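ATP phosphoribosyltransferase (Methanobacterium thermoautotrophicum, PDB 2VD3) catalyses the first step of histidine biosynthesis, condensing ATP with 5-phosphoribose 1-diphosphate to give phosphoribosyl-ATP, and is inhibited by histidine. Local coordinates at residues 216-221 against 256-261; 222-227 against 275-280; 208-213 against 284-289. All blocks are in the same frame, centred on the assembly; numbering follows the deposited sequence. Where two conformers were deposited one is given.

Contact 1 of 3, residues 216-221 against 256-261; sequences KRLVML and HAVVDE. With HIS (histidine), chain C; HIS (histidine), chain B.
Met220 starts with CG anti to its carbonyl carbon (chi1 -57°) and bends at chi3. This carries CE over one face of the His256 ring. Met220 CE lies 3.7 Å from the centroid of the His256 ring, a CH-pi contact offset toward the rim near NE2. Closer in, Met220 CG meets His256 CD2 at 3.3 Å. Lys216 bends at chi2 (-69°), while Asp260 keeps CG anti to its backbone N (chi1 -169°). The two side chains cross obliquely, and Lys216 NZ forms a salt bridge with Asp260 OD1 at 2.8 Å, from above the carboxylate plane. An alanine here would lack both the amine and the CD beside Asp260 OD1, and this end of the strand pair would probably be held less firmly. The backbones are antiparallel. Arg217 with Val259 and Val219 with Ala257 are hydrogen-bonded pairs; Val259 N reaches Arg217 O at 2.8 Å, nearly along the C=O axis. Val219 CG2 touches Val259 CG2 at 3.4 Å, the branches crossing at about a right angle. Glu261 OE1 sits above the Arg217 guanidinium, so charge alone joins them; the stronger partners are Glu285 for Arg217 and Arg286 for Glu261, both of the second subunit. Val258 N donates to O of the bound histidine of chain B at 3.2 Å, so this part of strand 252-260 belongs to the pocket of the inhibitor. Strand 216-224 is flanked by 252-260 and 279-283, and Val264 and Leu267 of helix 264-272 pack on Val259.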
loop_
_atom_site.group_PDB
_atom_site.type_symbol
_atom_site.label_atom_id
_atom_site.label_comp_id
_atom_site.label_asym_id
_atom_site.label_seq_id
_atom_site.Cartn_x
_atom_site.Cartn_y
_atom_site.Cartn_z
ATOM N N LYS A 216 -32.812 11.172 12.373
ATOM C CA LYS A 216 -33.745 11.200 13.498
ATOM C C LYS A 216 -32.989 10.957 14.792
ATOM O O LYS A 216 -32.327 9.930 14.948
ATOM C CB LYS A 216 -34.849 10.141 13.337
ATOM C CG LYS A 216 -35.570 10.135 11.997
ATOM C CD LYS A 216 -36.429 11.367 11.830
ATOM C CE LYS A 216 -37.417 11.182 10.714
ATOM N NZ LYS A 216 -37.752 12.492 10.111
ATOM N N ARG A 217 -33.089 11.895 15.724
ATOM C CA ARG A 217 -32.441 11.734 17.022
ATOM C C ARG A 217 -33.489 11.845 18.120
ATOM O O ARG A 217 -34.575 12.389 17.885
ATOM C CB ARG A 217 -31.346 12.789 17.227
ATOM C CG ARG A 217 -30.211 12.807 16.211
ATOM C CD ARG A 217 -29.390 11.519 16.210
ATOM N NE ARG A 217 -28.036 11.748 15.701
ATOM C CZ ARG A 217 -27.687 11.755 14.414
ATOM N NH1 ARG A 217 -26.421 11.990 14.076
ATOM N NH2 ARG A 217 -28.587 11.533 13.465
ATOM N N LEU A 218 -33.167 11.326 19.307
ATOM C CA LEU A 218 -34.028 11.474 20.488
ATOM C C LEU A 218 -33.532 12.632 21.362
ATOM O O LEU A 218 -32.463 12.541 21.985
ATOM C CB LEU A 218 -34.096 10.167 21.298
ATOM C CG LEU A 218 -34.895 10.147 22.610
ATOM C CD1 LEU A 218 -36.381 10.150 22.358
ATOM C CD2 LEU A 218 -34.510 8.940 23.468
ATOM N N VAL A 219 -34.322 13.705 21.407
ATOM C CA VAL A 219 -33.952 14.919 22.128
ATOM C C VAL A 219 -34.582 14.959 23.523
ATOM O O VAL A 219 -35.791 14.801 23.665
ATOM C CB VAL A 219 -34.298 16.189 21.308
ATOM C CG1 VAL A 219 -34.038 17.470 22.110
ATOM C CG2 VAL A 219 -33.494 16.202 20.022
ATOM N N MET A 220 -33.740 15.160 24.539
ATOM C CA MET A 220 -34.168 15.211 25.943
ATOM C C MET A 220 -33.783 16.546 26.575
ATOM O O MET A 220 -32.728 17.103 26.268
ATOM C CB MET A 220 -33.517 14.090 26.760
ATOM C CG MET A 220 -33.760 12.690 26.257
ATOM S SD MET A 220 -32.582 11.501 26.925
ATOM C CE MET A 220 -33.310 11.062 28.497
ATOM N N LEU A 221 -34.638 17.040 27.471
ATOM C CA LEU A 221 -34.407 18.319 28.152
ATOM C C LEU A 221 -35.076 18.381 29.520
ATOM O O LEU A 221 -36.074 17.700 29.767
ATOM C CB LEU A 221 -34.879 19.498 27.288
ATOM C CG LEU A 221 -36.334 19.574 26.803
ATOM C CD1 LEU A 221 -37.320 20.017 27.893
ATOM C CD2 LEU A 221 -36.410 20.532 25.641
ATOM N N HIS A 256 -38.864 14.226 26.564
ATOM C CA HIS A 256 -38.176 13.559 25.452
ATOM C C HIS A 256 -39.070 13.465 24.205
ATOM O O HIS A 256 -40.256 13.156 24.323
ATOM C CB HIS A 256 -37.707 12.146 25.851
ATOM C CG HIS A 256 -37.255 12.015 27.280
ATOM N ND1 HIS A 256 -37.521 10.896 28.038
ATOM C CD2 HIS A 256 -36.557 12.855 28.084
ATOM C CE1 HIS A 256 -37.006 11.049 29.245
ATOM N NE2 HIS A 256 -36.418 12.230 29.300
ATOM N N ALA A 257 -38.488 13.701 23.031
ATOM C CA ALA A 257 -39.188 13.565 21.760
ATOM C C ALA A 257 -38.200 13.221 20.659
ATOM O O ALA A 257 -37.050 13.664 20.676
ATOM C CB ALA A 257 -39.933 14.839 21.422
ATOM N N VAL A 258 -38.658 12.408 19.713
ATOM C CA VAL A 258 -37.900 12.125 18.500
ATOM C C VAL A 258 -37.988 13.370 17.616
ATOM O O VAL A 258 -39.079 13.904 17.389
ATOM C CB VAL A 258 -38.473 10.899 17.751
ATOM C CG1 VAL A 258 -37.589 10.532 16.558
ATOM C CG2 VAL A 258 -38.632 9.709 18.694
ATOM N N VAL A 259 -36.839 13.868 17.164
ATOM C CA VAL A 259 -36.827 15.053 16.306
ATOM C C VAL A 259 -35.936 14.844 15.077
ATOM O O VAL A 259 -34.916 14.165 15.150
ATOM C CB VAL A 259 -36.442 16.359 17.072
ATOM C CG1 VAL A 259 -36.892 16.307 18.532
ATOM C CG2 VAL A 259 -34.961 16.635 16.996
ATOM N N ASP A 260 -36.333 15.422 13.949
ATOM C CA ASP A 260 -35.529 15.350 12.742
ATOM C C ASP A 260 -34.384 16.359 12.759
ATOM O O ASP A 260 -34.544 17.464 13.267
ATOM C CB ASP A 260 -36.389 15.574 11.500
ATOM C CG ASP A 260 -35.646 15.243 10.228
ATOM O OD1 ASP A 260 -35.480 14.042 9.933
ATOM O OD2 ASP A 260 -35.202 16.179 9.538
ATOM N N GLU A 261 -33.246 15.975 12.177
ATOM C CA GLU A 261 -32.045 16.819 12.129
ATOM C C GLU A 261 -32.226 18.184 11.458
ATOM O O GLU A 261 -31.523 19.130 11.804
ATOM C CB GLU A 261 -30.882 16.069 11.478
ATOM C CG GLU A 261 -30.311 14.945 12.345
ATOM C CD GLU A 261 -29.156 15.390 13.232
ATOM O OE1 GLU A 261 -28.053 14.826 13.075
ATOM O OE2 GLU A 261 -29.343 16.286 14.084
HETATM N N HIS C . -32.847 14.729 34.422
HETATM C CA HIS C . -31.507 14.118 34.128
HETATM C C HIS C . -30.378 15.109 34.375
HETATM O O HIS C . -29.208 14.732 34.403
HETATM C CB HIS C . -31.445 13.611 32.684
HETATM C CG HIS C . -31.782 14.653 31.661
HETATM N ND1 HIS C . -32.904 14.576 30.862
HETATM C CD2 HIS C . -31.146 15.795 31.308
HETATM C CE1 HIS C . -32.944 15.628 30.062
HETATM N NE2 HIS C . -31.891 16.385 30.316
HETATM O OXT HIS C . -30.606 16.315 34.546
HETATM N N HIS B . -43.034 9.996 22.997
HETATM C CA HIS B . -41.905 10.502 22.146
HETATM C C HIS B . -42.327 10.639 20.688
HETATM O O HIS B . -41.617 11.241 19.885
HETATM C CB HIS B . -40.690 9.575 22.247
HETATM C CG HIS B . -40.990 8.143 21.925
HETATM N ND1 HIS B . -40.912 7.137 22.865
HETATM C CD2 HIS B . -41.369 7.550 20.769
HETATM C CE1 HIS B . -41.232 5.984 22.301
HETATM N NE2 HIS B . -41.518 6.210 21.030
HETATM O OXT HIS B . -43.385 10.145 20.276
#

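Contact 2 of 3, residues 222-227 against 275-280; sequences NIDRKN and GARDIL. With HIS (histidine), chain C.
These segments belong to the ferredoxin-like C-terminal domain, in which strand 216-224 meets the chain that leaves helix 264-272 and turns into strand 279-283. Gly275 comes first, with the positive phi of a Schellman motif. Its backbone would jam any CB against the preceding carbonyl O, and an ideally placed CB would also come within 3.1 Å of Asn227 ND2. Ile223, with CG1 anti to its backbone N, lays CD1 along this turn, 3.3 Å from Gly275 C. The same methyl reaches the CB of Ala276, which also packs on Leu221 and on Leu271 of the helix. Arg277 forms an antiparallel hydrogen-bonded pair with Asn222. Arg277 N donates to Asn222 O at 3.0 Å, almost straight at 176°, and Asn222 N returns a bond to Arg277 O. The Arg277 side chain leaves by the crowded position between backbone N and carbonyl carbon (chi1 48°) and then runs extended. Its NH1 makes a long salt bridge of 3.9 Å to Asp224 OD2, the two flat groups tilted by 22°. At Asp278 the backbone changes direction. Asp278 OD2 offers its anti lone pair to Asn222 ND2 at 2.9 Å and also bonds Thr239 of the second subunit. Asn222 ND2 also donates to OXT of the bound histidine of chain C at 2.7 Å, and OD1 accepts from the amino N of that ligand. Three bonds thus fix the rotation of the amide. Asp278 O accepts from NE2 of the ligand at 3.0 Å. Ile279 and Leu280 pair antiparallel with a strand of the second subunit, and Leu280 CD1 lies 3.8 Å from CD2 of the histidine of chain C.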
loop_
_atom_site.group_PDB
_atom_site.type_symbol
_atom_site.label_atom_id
_atom_site.label_comp_id
_atom_site.label_asym_id
_atom_site.label_seq_id
_atom_site.Cartn_x
_atom_site.Cartn_y
_atom_site.Cartn_z
ATOM N N ASN A 222 -34.514 19.209 30.396
ATOM C CA ASN A 222 -35.130 19.536 31.671
ATOM C C ASN A 222 -35.842 20.886 31.576
ATOM O O ASN A 222 -35.241 21.885 31.178
ATOM C CB ASN A 222 -34.077 19.561 32.782
ATOM C CG ASN A 222 -33.506 18.186 33.081
ATOM O OD1 ASN A 222 -34.210 17.175 33.025
ATOM N ND2 ASN A 222 -32.221 18.146 33.423
ATOM N N ILE A 223 -37.126 20.907 31.928
ATOM C CA ILE A 223 -37.912 22.139 31.904
ATOM C C ILE A 223 -38.663 22.337 33.213
ATOM O O ILE A 223 -39.150 21.375 33.810
ATOM C CB ILE A 223 -38.891 22.192 30.681
ATOM C CG1 ILE A 223 -39.504 23.582 30.509
ATOM C CG2 ILE A 223 -39.997 21.168 30.800
ATOM C CD1 ILE A 223 -38.558 24.628 29.988
ATOM N N ASP A 224 -38.734 23.587 33.664
ATOM C CA ASP A 224 -39.591 23.944 34.784
ATOM C C ASP A 224 -41.040 23.844 34.311
ATOM O O ASP A 224 -41.372 24.289 33.204
ATOM C CB ASP A 224 -39.256 25.344 35.313
ATOM C CG ASP A 224 -37.808 25.460 35.785
ATOM O OD1 ASP A 224 -37.572 25.396 37.013
ATOM O OD2 ASP A 224 -36.902 25.596 34.930
ATOM N N ARG A 225 -41.882 23.245 35.152
ATOM C CA ARG A 225 -43.280 22.932 34.827
ATOM C C ARG A 225 -44.108 24.116 34.306
ATOM O O ARG A 225 -45.019 23.926 33.494
ATOM C CB ARG A 225 -43.968 22.329 36.053
ATOM C CG ARG A 225 -45.152 21.452 35.741
ATOM C CD ARG A 225 -45.308 20.404 36.813
ATOM N NE ARG A 225 -46.159 19.308 36.362
ATOM C CZ ARG A 225 -46.137 18.082 36.878
ATOM N NH1 ARG A 225 -46.950 17.150 36.397
ATOM N NH2 ARG A 225 -45.301 17.787 37.866
ATOM N N LYS A 226 -43.792 25.322 34.778
ATOM C CA LYS A 226 -44.479 26.545 34.342
ATOM C C LYS A 226 -44.352 26.785 32.832
ATOM O O LYS A 226 -45.184 27.471 32.230
ATOM C CB LYS A 226 -43.975 27.764 35.131
ATOM C CG LYS A 226 -42.462 27.959 35.088
ATOM C CD LYS A 226 -42.001 29.016 36.078
ATOM C CE LYS A 226 -40.479 29.061 36.148
ATOM N NZ LYS A 226 -40.005 29.942 37.251
ATOM N N ASN A 227 -43.318 26.202 32.232
ATOM C CA ASN A 227 -43.056 26.342 30.803
ATOM C C ASN A 227 -43.300 25.070 29.981
ATOM O O ASN A 227 -43.078 25.064 28.770
ATOM C CB ASN A 227 -41.634 26.863 30.589
ATOM C CG ASN A 227 -41.439 28.262 31.139
ATOM O OD1 ASN A 227 -42.242 29.157 30.884
ATOM N ND2 ASN A 227 -40.364 28.458 31.899
ATOM N N GLY A 275 -36.821 28.336 28.430
ATOM C CA GLY A 275 -36.337 27.918 29.745
ATOM C C GLY A 275 -35.850 26.483 29.793
ATOM O O GLY A 275 -35.581 25.947 30.870
ATOM N N ALA A 276 -35.736 25.856 28.627
ATOM C CA ALA A 276 -35.177 24.516 28.539
ATOM C C ALA A 276 -33.692 24.546 28.850
ATOM O O ALA A 276 -32.967 25.434 28.391
ATOM C CB ALA A 276 -35.417 23.929 27.172
ATOM N N ARG A 277 -33.251 23.595 29.664
ATOM C CA ARG A 277 -31.822 23.395 29.903
ATOM C C ARG A 277 -31.436 21.926 29.750
ATOM O O ARG A 277 -32.309 21.057 29.637
ATOM C CB ARG A 277 -31.381 23.980 31.258
ATOM C CG ARG A 277 -32.243 23.633 32.465
ATOM C CD ARG A 277 -32.046 24.680 33.561
ATOM N NE ARG A 277 -33.060 24.612 34.618
ATOM C CZ ARG A 277 -32.831 24.191 35.863
ATOM N NH1 ARG A 277 -33.822 24.172 36.753
ATOM N NH2 ARG A 277 -31.614 23.793 36.224
ATOM N N ASP A 278 -30.126 21.673 29.723
ATOM C CA ASP A 278 -29.546 20.322 29.669
ATOM C C ASP A 278 -30.053 19.519 28.477
ATOM O O ASP A 278 -30.475 18.364 28.613
ATOM C CB ASP A 278 -29.811 19.570 30.980
ATOM C CG ASP A 278 -29.669 20.459 32.197
ATOM O OD1 ASP A 278 -28.648 21.168 32.293
ATOM O OD2 ASP A 278 -30.579 20.451 33.049
ATOM N N ILE A 279 -30.007 20.143 27.307
ATOM C CA ILE A 279 -30.528 19.519 26.100
ATOM C C ILE A 279 -29.590 18.425 25.594
ATOM O O ILE A 279 -28.421 18.676 25.287
ATOM C CB ILE A 279 -30.824 20.545 24.991
ATOM C CG1 ILE A 279 -31.686 21.690 25.542
ATOM C CG2 ILE A 279 -31.521 19.857 23.818
ATOM C CD1 ILE A 279 -31.746 22.908 24.633
ATOM N N LEU A 280 -30.125 17.212 25.530
ATOM C CA LEU A 280 -29.368 16.051 25.112
ATOM C C LEU A 280 -29.895 15.584 23.785
ATOM O O LEU A 280 -31.117 15.591 23.537
ATOM C CB LEU A 280 -29.499 14.907 26.125
ATOM C CG LEU A 280 -29.539 15.198 27.627
ATOM C CD1 LEU A 280 -29.671 13.895 28.371
ATOM C CD2 LEU A 280 -28.317 15.997 28.104
HETATM N N HIS C . -32.847 14.729 34.422
HETATM C CA HIS C . -31.507 14.118 34.128
HETATM C C HIS C . -30.378 15.109 34.375
HETATM O O HIS C . -29.208 14.732 34.403
HETATM C CB HIS C . -31.445 13.611 32.684
HETATM C CG HIS C . -31.782 14.653 31.661
HETATM N ND1 HIS C . -32.904 14.576 30.862
HETATM C CD2 HIS C . -31.146 15.795 31.308
HETATM C CE1 HIS C . -32.944 15.628 30.062
HETATM N NE2 HIS C . -31.891 16.385 30.316
HETATM O OXT HIS C . -30.606 16.315 34.546
#

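Contact 3 of 3, residues 208-213 against 284-289; sequences RGVIDA and IERIIP
The C-terminal tail of the chain lies across the last turn of helix 197-212, the helix that leads into the C-terminal domain. Helix 208-212 and strand 286-288 run at about 100° to each other, their axes 5.4 Å apart at closest. One backbone bond joins them. Ile287 N donates to Gly209 O at 3.0 Å, coming from above the carbonyl plane. Gly209 O also accepts a weak bond from Ala213 N within the helix. Gly209 is where the strand comes close. An ideally placed CB on it would be 3.0 Å from Ile288 CD1, so the tight approach favours a glycine here. The Gly209 CA-H also points at Ile287 O, 3.4 Å from the CA. Beside it, Val210 CG2 meets the aliphatic Arg286 CG at 3.7 Å. The first strand of the ferredoxin-like fold, 216-224, follows in the chain, and the tail comes after its last strand, 279-283, and turns back to the start of the first. There Ala213 CB faces the backbone of the tail, 3.5 Å from Glu285 O, and touches Ile287 CG1 at 4.0 Å. Ile287 carries CG1 anti to its carbonyl carbon (chi1 -57°), which sets CD1 alongside Asp212 O and Ala213 CA. Arg286 bends at chi3. Its NH2 forms a salt bridge with Glu285 OE2 at 2.8 Å, above the carboxylate plane but near the plane of the guanidinium. Both charges also pair with the third subunit, Glu285 with its Arg217 and Arg286 with its Glu261. Residues 286-288 also pair antiparallel with a strand of that subunit, and Arg286 packs on its Val281, Ile287 on its Leu280.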
loop_
_atom_site.group_PDB
_atom_site.type_symbol
_atom_site.label_atom_id
_atom_site.label_comp_id
_atom_site.label_asym_id
_atom_site.label_seq_id
_atom_site.Cartn_x
_atom_site.Cartn_y
_atom_site.Cartn_z
ATOM N N ARG A 208 -34.529 -1.818 6.979
ATOM C CA ARG A 208 -35.517 -0.761 6.732
ATOM C C ARG A 208 -35.611 0.152 7.948
ATOM O O ARG A 208 -35.650 1.372 7.802
ATOM C CB ARG A 208 -36.883 -1.342 6.336
ATOM C CG ARG A 208 -37.904 -0.343 5.748
ATOM C CD ARG A 208 -37.231 0.768 4.917
ATOM N NE ARG A 208 -38.165 1.533 4.086
ATOM C CZ ARG A 208 -38.037 2.831 3.802
ATOM N NH1 ARG A 208 -38.928 3.434 3.033
ATOM N NH2 ARG A 208 -37.026 3.534 4.296
ATOM N N GLY A 209 -35.597 -0.451 9.138
ATOM C CA GLY A 209 -35.530 0.268 10.411
ATOM C C GLY A 209 -34.363 1.235 10.586
ATOM O O GLY A 209 -34.537 2.319 11.137
ATOM N N VAL A 210 -33.175 0.852 10.125
ATOM C CA VAL A 210 -31.991 1.720 10.194
ATOM C C VAL A 210 -32.120 2.913 9.246
ATOM O O VAL A 210 -31.653 4.011 9.557
ATOM C CB VAL A 210 -30.684 0.932 9.904
ATOM C CG1 VAL A 210 -29.487 1.857 9.710
ATOM C CG2 VAL A 210 -30.409 -0.047 11.031
ATOM N N ILE A 211 -32.764 2.695 8.102
ATOM C CA ILE A 211 -32.948 3.744 7.105
ATOM C C ILE A 211 -33.934 4.803 7.574
ATOM O O ILE A 211 -33.765 5.992 7.287
ATOM C CB ILE A 211 -33.413 3.160 5.750
ATOM C CG1 ILE A 211 -32.248 2.446 5.060
ATOM C CG2 ILE A 211 -33.951 4.256 4.835
ATOM C CD1 ILE A 211 -32.707 1.478 4.039
ATOM N N ASP A 212 -34.967 4.374 8.292
ATOM C CA ASP A 212 -35.957 5.305 8.814
ATOM C C ASP A 212 -35.433 6.063 10.026
ATOM O O ASP A 212 -36.035 7.053 10.451
ATOM C CB ASP A 212 -37.263 4.578 9.159
ATOM C CG ASP A 212 -37.949 3.983 7.936
ATOM O OD1 ASP A 212 -37.788 4.534 6.820
ATOM O OD2 ASP A 212 -38.652 2.959 8.096
ATOM N N ALA A 213 -34.316 5.597 10.581
ATOM C CA ALA A 213 -33.680 6.284 11.710
ATOM C C ALA A 213 -32.766 7.424 11.254
ATOM O O ALA A 213 -32.326 8.231 12.080
ATOM C CB ALA A 213 -32.915 5.291 12.594
ATOM N N ILE A 284 -30.499 7.221 17.826
ATOM C CA ILE A 284 -31.480 6.166 17.636
ATOM C C ILE A 284 -30.970 5.232 16.537
ATOM O O ILE A 284 -30.681 5.680 15.427
ATOM C CB ILE A 284 -32.877 6.739 17.248
ATOM C CG1 ILE A 284 -33.402 7.677 18.349
ATOM C CG2 ILE A 284 -33.870 5.606 16.979
ATOM C CD1 ILE A 284 -34.686 8.443 17.981
ATOM N N GLU A 285 -30.871 3.941 16.832
ATOM C CA GLU A 285 -30.363 2.985 15.851
ATOM C C GLU A 285 -31.412 2.566 14.806
ATOM O O GLU A 285 -31.123 2.492 13.613
ATOM C CB GLU A 285 -29.777 1.768 16.565
ATOM C CG GLU A 285 -28.777 0.986 15.746
ATOM C CD GLU A 285 -28.222 -0.199 16.505
ATOM O OE1 GLU A 285 -26.994 -0.242 16.725
ATOM O OE2 GLU A 285 -29.010 -1.085 16.891
ATOM N N ARG A 286 -32.626 2.291 15.261
ATOM C CA ARG A 286 -33.700 1.793 14.393
ATOM C C ARG A 286 -35.011 2.435 14.787
ATOM O O ARG A 286 -35.313 2.558 15.979
ATOM C CB ARG A 286 -33.859 0.286 14.546
ATOM C CG ARG A 286 -32.893 -0.547 13.763
ATOM C CD ARG A 286 -32.856 -1.989 14.268
ATOM N NE ARG A 286 -31.660 -2.258 15.057
ATOM C CZ ARG A 286 -31.389 -3.416 15.656
ATOM N NH1 ARG A 286 -32.228 -4.450 15.574
ATOM N NH2 ARG A 286 -30.264 -3.549 16.342
ATOM N N ILE A 287 -35.792 2.839 13.788
ATOM C CA ILE A 287 -37.172 3.254 14.015
ATOM C C ILE A 287 -38.115 2.356 13.219
ATOM O O ILE A 287 -37.870 2.075 12.045
ATOM C CB ILE A 287 -37.401 4.749 13.651
ATOM C CG1 ILE A 287 -36.449 5.633 14.451
ATOM C CG2 ILE A 287 -38.868 5.156 13.890
ATOM C CD1 ILE A 287 -36.585 7.112 14.166
ATOM N N ILE A 288 -39.178 1.890 13.871
ATOM C CA ILE A 288 -40.240 1.137 13.204
ATOM C C ILE A 288 -41.569 1.817 13.535
ATOM O O ILE A 288 -42.076 1.675 14.650
ATOM C CB ILE A 288 -40.291 -0.350 13.647
ATOM C CG1 ILE A 288 -38.879 -0.921 13.899
ATOM C CG2 ILE A 288 -41.141 -1.196 12.646
ATOM C CD1 ILE A 288 -38.180 -1.477 12.669
ATOM N N PRO A 289 -42.135 2.565 12.565
ATOM C CA PRO A 289 -43.242 3.471 12.878
ATOM C C PRO A 289 -44.495 2.732 13.334
ATOM O O PRO A 289 -44.832 1.661 12.818
ATOM C CB PRO A 289 -43.486 4.207 11.547
ATOM C CG PRO A 289 -42.214 3.998 10.745
ATOM C CD PRO A 289 -41.782 2.616 11.133
ATOM O OXT PRO A 289 -45.186 3.195 14.250
#

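Overall arrangement
From the N terminus the chain first builds the large mixed sheet, then forms helix 197-212, whose C-terminal end is the first segment of contact 3. Strand 216-224 follows and supplies the first segments of contacts 1 and 2. Residues 256-261 then close the loop of contact 1, and 275-280 close that of contact 2. These two loops cross, because the segments alternate along the chain. Both nest inside the loop that 284-289 closes as contact 3. Contacts 1 and 2 join neighbouring strands of one antiparallel sheet and both touch the histidine of chain C. Contact 3 ties the end of that domain to the helix entering it; Ile284 packs on Leu218 of contact 1.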